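Local coordinates for VMB-1 (Vibrio alginolyticus, PDB 6JV4), which probably hydrolyses the amide bond of beta-lactam antibiotics as a zinc-dependent subclass B1 metallo-beta-lactamase, a resistance enzyme of the periplasm, at residues 105-108 with 109-113; 182-185 with 186-190. All coordinates share one frame; numbering follows the deposited sequence.

Interaction 1: residues 105-108 with 109-113; sequences SLTN and KLLKL
Leu106 and Lys109 lie alongside each other on one flank of the helix, with Leu106 CD2 3.8 Å from Lys109 NZ. The lysine leaves the backbone with CG anti to its N (chi1 173°) and bends once, at chi3 (75°), which leaves NZ beside the leucine and in a salt bridge with Glu146. Leu106 itself rests on Tyr139 and Glu146. On another side of the helix Thr107 and Leu111 run the same way: the methyl CG2 of Thr107 stands 4.0 Å from Leu111 CD1, while OG1 turns to a hydrogen bond with Asp147. Leu111 CD1 also meets the amide oxygen of Asn108, OD1, at 3.6 Å, the two side chains crossing at a slant.

Helix 105-113 is the connection of a beta-alpha-beta unit, between the parallel strands 100-104 and 121-123 of the metallo-beta-lactamase fold. Asn108 reaches for that second strand. With CG anti to the carbonyl carbon (chi1 -78°), its amide is placed where ND2 is gripped by two bonds, to Glu122 OE1 and Ser119 OG, which hold the buried group in a fixed rotation. Successive i to i+4 backbone bonds run beneath these side chains; Leu111 N to Thr107 O is 2.8 Å and Leu110 N to Leu106 O 3.1 Å. Leu110 CG lies 3.4 Å from Leu106 O, the carbonyl bonded by its own backbone N, and its side chain packs on Phe83, which lies between the zinc ligands His82 and His84 in the sequence. The side chain of Thr107 comes within about 5 Å of that of His82.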
loop_
_atom_site.group_PDB
_atom_site.type_symbol
_atom_site.label_atom_id
_atom_site.label_comp_id
_atom_site.label_asym_id
_atom_site.label_seq_id
_atom_site.Cartn_x
_atom_site.Cartn_y
_atom_site.Cartn_z
ATOM N N SER A 105 -5.944 4.363 -13.179
ATOM C CA SER A 105 -5.642 4.331 -14.632
ATOM C C SER A 105 -4.133 4.256 -14.862
ATOM O O SER A 105 -3.695 3.605 -15.845
ATOM C CB SER A 105 -6.271 5.530 -15.333
ATOM O OG SER A 105 -5.834 6.766 -14.793
ATOM N N LEU A 106 -3.346 4.961 -14.072
ATOM C CA LEU A 106 -1.881 4.906 -14.216
ATOM C C LEU A 106 -1.366 3.535 -13.781
ATOM O O LEU A 106 -0.434 2.993 -14.455
ATOM C CB LEU A 106 -1.200 5.997 -13.383
ATOM C CG LEU A 106 -1.350 7.446 -13.824
ATOM C CD1 LEU A 106 -0.666 8.374 -12.827
ATOM C CD2 LEU A 106 -0.773 7.619 -15.242
ATOM N N THR A 107 -1.849 2.985 -12.680
ATOM C CA THR A 107 -1.382 1.654 -12.263
ATOM C C THR A 107 -1.702 0.650 -13.401
ATOM O O THR A 107 -0.858 -0.215 -13.742
ATOM C CB THR A 107 -1.961 1.256 -10.904
ATOM O OG1 THR A 107 -1.466 2.175 -9.929
ATOM C CG2 THR A 107 -1.628 -0.175 -10.570
ATOM N N ASN A 108 -2.926 0.689 -13.934
ATOM C CA ASN A 108 -3.347 -0.305 -14.948
ATOM C C ASN A 108 -2.534 -0.107 -16.230
ATOM O O ASN A 108 -2.142 -1.120 -16.846
ATOM C CB ASN A 108 -4.846 -0.260 -15.206
ATOM C CG ASN A 108 -5.613 -0.956 -14.098
ATOM O OD1 ASN A 108 -5.136 -1.924 -13.475
ATOM N ND2 ASN A 108 -6.823 -0.457 -13.850
ATOM N N LYS A 109 -2.181 1.137 -16.571
ATOM C CA LYS A 109 -1.240 1.411 -17.693
ATOM C C LYS A 109 0.037 0.596 -17.469
ATOM O O LYS A 109 0.528 -0.056 -18.449
ATOM C CB LYS A 109 -0.931 2.894 -17.844
ATOM C CG LYS A 109 0.164 3.187 -18.874
ATOM C CD LYS A 109 0.502 4.617 -18.989
ATOM C CE LYS A 109 1.340 5.156 -17.842
ATOM N NZ LYS A 109 1.636 6.596 -18.032
ATOM N N LEU A 110 0.598 0.674 -16.272
ATOM C CA LEU A 110 1.920 0.060 -15.988
ATOM C C LEU A 110 1.792 -1.453 -15.825
ATOM O O LEU A 110 2.711 -2.168 -16.295
ATOM C CB LEU A 110 2.554 0.756 -14.793
ATOM C CG LEU A 110 2.867 2.221 -15.076
ATOM C CD1 LEU A 110 3.380 2.948 -13.851
ATOM C CD2 LEU A 110 3.875 2.333 -16.195
ATOM N N LEU A 111 0.668 -1.951 -15.317
ATOM C CA LEU A 111 0.476 -3.421 -15.305
ATOM C C LEU A 111 0.395 -3.888 -16.761
ATOM O O LEU A 111 1.065 -4.908 -17.109
ATOM C CB LEU A 111 -0.790 -3.760 -14.525
ATOM C CG LEU A 111 -0.712 -3.549 -13.019
ATOM C CD1 LEU A 111 -2.119 -3.627 -12.430
ATOM C CD2 LEU A 111 0.195 -4.547 -12.334
ATOM N N LYS A 112 -0.351 -3.175 -17.592
ATOM C CA LYS A 112 -0.582 -3.594 -19.007
ATOM C C LYS A 112 0.758 -3.556 -19.747
ATOM O O LYS A 112 1.026 -4.481 -20.555
ATOM C CB LYS A 112 -1.623 -2.705 -19.663
ATOM C CG LYS A 112 -1.998 -3.112 -21.078
ATOM C CD LYS A 112 -3.060 -2.217 -21.681
ATOM C CE LYS A 112 -2.896 -2.035 -23.181
ATOM N NZ LYS A 112 -2.865 -3.344 -23.868
ATOM N N LEU A 113 1.588 -2.542 -19.479
ATOM C CA LEU A 113 2.909 -2.354 -20.136
ATOM C C LEU A 113 3.775 -3.565 -19.834
ATOM O O LEU A 113 4.598 -3.938 -20.704
ATOM C CB LEU A 113 3.572 -1.096 -19.558
ATOM C CG LEU A 113 4.990 -0.780 -20.029
ATOM C CD1 LEU A 113 5.002 -0.508 -21.526
ATOM C CD2 LEU A 113 5.521 0.437 -19.280
#

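Interaction 2: residues 182-185 with 186-190; sequences SEWP and NSMQK
Trp184 and Met188 stand side by side, four residues apart, on helix 184-194, which lies between strands 158-162 and 200-203 in a beta-alpha-beta unit of the metallo-beta-lactamase fold. This is the tightly packed side. Met188, bent at chi2 and chi3, brings its methyl CE to the edge of the indole near the ring plane, 3.8 Å from Trp184 NE1. That N-H is satisfied by the carbonyl of Phe164, whose ring stacks on the tryptophan; Thr217 and Ala221 of helix 212-226 and the zinc ligand His144 also touch the indole. Beneath the pair, Met188 N binds Trp184 O at 2.8 Å.

The more open side is polar: Glu183 and Asn186 extend in the same direction. Asn186 ND2 gives a long but nearly straight bond (3.3 Å, 166°) to Glu183 OE2, meeting it from above the carboxylate plane, with the two flat groups turned 82° apart. Ser187 is buried at the border, its OG bonded to Ala142 O. A water ties the polar ends together: it donates to Glu183 OE2 at 2.6 Å and to Ser187 OG at 2.8 Å, and accepts from Lys190 NZ at 3.1 Å.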
loop_
_atom_site.group_PDB
_atom_site.type_symbol
_atom_site.label_atom_id
_atom_site.label_comp_id
_atom_site.label_asym_id
_atom_site.label_seq_id
_atom_site.Cartn_x
_atom_site.Cartn_y
_atom_site.Cartn_z
ATOM N N SER A 182 13.029 13.483 -8.595
ATOM C CA SER A 182 12.795 14.947 -8.669
ATOM C C SER A 182 11.411 15.305 -8.170
ATOM O O SER A 182 11.295 16.323 -7.518
ATOM C CB SER A 182 12.980 15.480 -10.084
ATOM O OG SER A 182 14.369 15.393 -10.340
ATOM N N GLU A 183 10.398 14.503 -8.482
ATOM C CA GLU A 183 8.993 14.836 -8.153
ATOM C C GLU A 183 8.701 14.416 -6.712
ATOM O O GLU A 183 7.813 15.046 -6.086
ATOM C CB GLU A 183 8.009 14.189 -9.130
ATOM C CG GLU A 183 6.611 14.764 -9.055
ATOM C CD GLU A 183 6.464 16.243 -9.443
ATOM O OE1 GLU A 183 7.432 16.823 -10.017
ATOM O OE2 GLU A 183 5.463 16.850 -9.016
ATOM N N TRP A 184 9.377 13.398 -6.187
ATOM C CA TRP A 184 8.958 12.765 -4.919
ATOM C C TRP A 184 8.775 13.786 -3.789
ATOM O O TRP A 184 7.812 13.729 -3.042
ATOM C CB TRP A 184 9.944 11.678 -4.539
ATOM C CG TRP A 184 9.450 10.580 -3.641
ATOM C CD1 TRP A 184 8.447 10.606 -2.689
ATOM C CD2 TRP A 184 10.030 9.279 -3.557
ATOM N NE1 TRP A 184 8.377 9.415 -2.029
ATOM C CE2 TRP A 184 9.331 8.575 -2.548
ATOM C CE3 TRP A 184 11.063 8.630 -4.258
ATOM C CZ2 TRP A 184 9.640 7.274 -2.188
ATOM C CZ3 TRP A 184 11.289 7.312 -3.965
ATOM C CH2 TRP A 184 10.627 6.661 -2.937
ATOM N N PRO A 185 9.691 14.746 -3.564
ATOM C CA PRO A 185 9.487 15.673 -2.447
ATOM C C PRO A 185 8.252 16.558 -2.606
ATOM O O PRO A 185 7.616 16.882 -1.608
ATOM C CB PRO A 185 10.766 16.498 -2.458
ATOM C CG PRO A 185 11.773 15.688 -3.239
ATOM C CD PRO A 185 10.976 14.915 -4.256
ATOM N N ASN A 186 7.929 16.978 -3.827
ATOM C CA ASN A 186 6.722 17.790 -4.092
ATOM C C ASN A 186 5.479 16.920 -3.840
ATOM O O ASN A 186 4.529 17.347 -3.183
ATOM C CB ASN A 186 6.691 18.341 -5.519
ATOM C CG ASN A 186 5.553 19.320 -5.728
ATOM O OD1 ASN A 186 5.401 20.282 -4.971
ATOM N ND2 ASN A 186 4.723 19.078 -6.728
ATOM N N SER A 187 5.465 15.711 -4.361
ATOM C CA SER A 187 4.334 14.787 -4.099
ATOM C C SER A 187 4.176 14.585 -2.598
ATOM O O SER A 187 3.060 14.557 -2.100
ATOM C CB SER A 187 4.608 13.485 -4.794
ATOM O OG SER A 187 4.727 13.725 -6.199
ATOM N N MET A 188 5.289 14.391 -1.898
ATOM C CA MET A 188 5.255 14.191 -0.427
ATOM C C MET A 188 4.676 15.431 0.290
ATOM O O MET A 188 3.924 15.240 1.298
ATOM C CB MET A 188 6.631 13.843 0.132
ATOM C CG MET A 188 6.552 13.380 1.601
ATOM S SD MET A 188 5.490 11.908 1.847
ATOM C CE MET A 188 6.454 10.682 0.997
ATOM N N GLN A 189 5.033 16.630 -0.161
ATOM C CA GLN A 189 4.488 17.855 0.462
ATOM C C GLN A 189 2.972 17.861 0.338
ATOM O O GLN A 189 2.297 18.324 1.280
ATOM C CB GLN A 189 5.105 19.126 -0.098
ATOM C CG GLN A 189 4.782 20.322 0.783
ATOM C CD GLN A 189 5.430 20.217 2.138
ATOM O OE1 GLN A 189 6.603 19.851 2.255
ATOM N NE2 GLN A 189 4.703 20.612 3.173
ATOM N N LYS A 190 2.403 17.378 -0.792
ATOM C CA LYS A 190 0.925 17.313 -0.928
ATOM C C LYS A 190 0.342 16.433 0.167
ATOM O O LYS A 190 -0.695 16.786 0.763
ATOM C CB LYS A 190 0.554 16.837 -2.334
ATOM C CG LYS A 190 0.973 17.835 -3.400
ATOM C CD LYS A 190 0.542 17.409 -4.766
ATOM C CE LYS A 190 1.033 18.378 -5.811
ATOM N NZ LYS A 190 1.075 17.668 -7.109
HETATM O O HOH W 1 3.526 15.874 -7.508
#

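Overall arrangement
Both interactions are local contacts along a helix that connects the strands of a beta-alpha-beta unit, but in different sheets: helix 105-113 joins strands of the seven-stranded sheet, helix 184-194 connects strands 158-162 and 200-203 of the five-stranded one. Their centres are 21 Å apart and their nearest atoms about 10 Å, without touching. Each is partly buried and has one side near zinc ligands, interaction 1 near His82, interaction 2 near His144. Aliphatic branches supply the apolar packing in the first, an indole and a thioether in the second. In 105-113 polar side chains bond beyond the helix; in 182-190 some do so as well, but Glu183, Asn186 and a water also form a polar link within the segment.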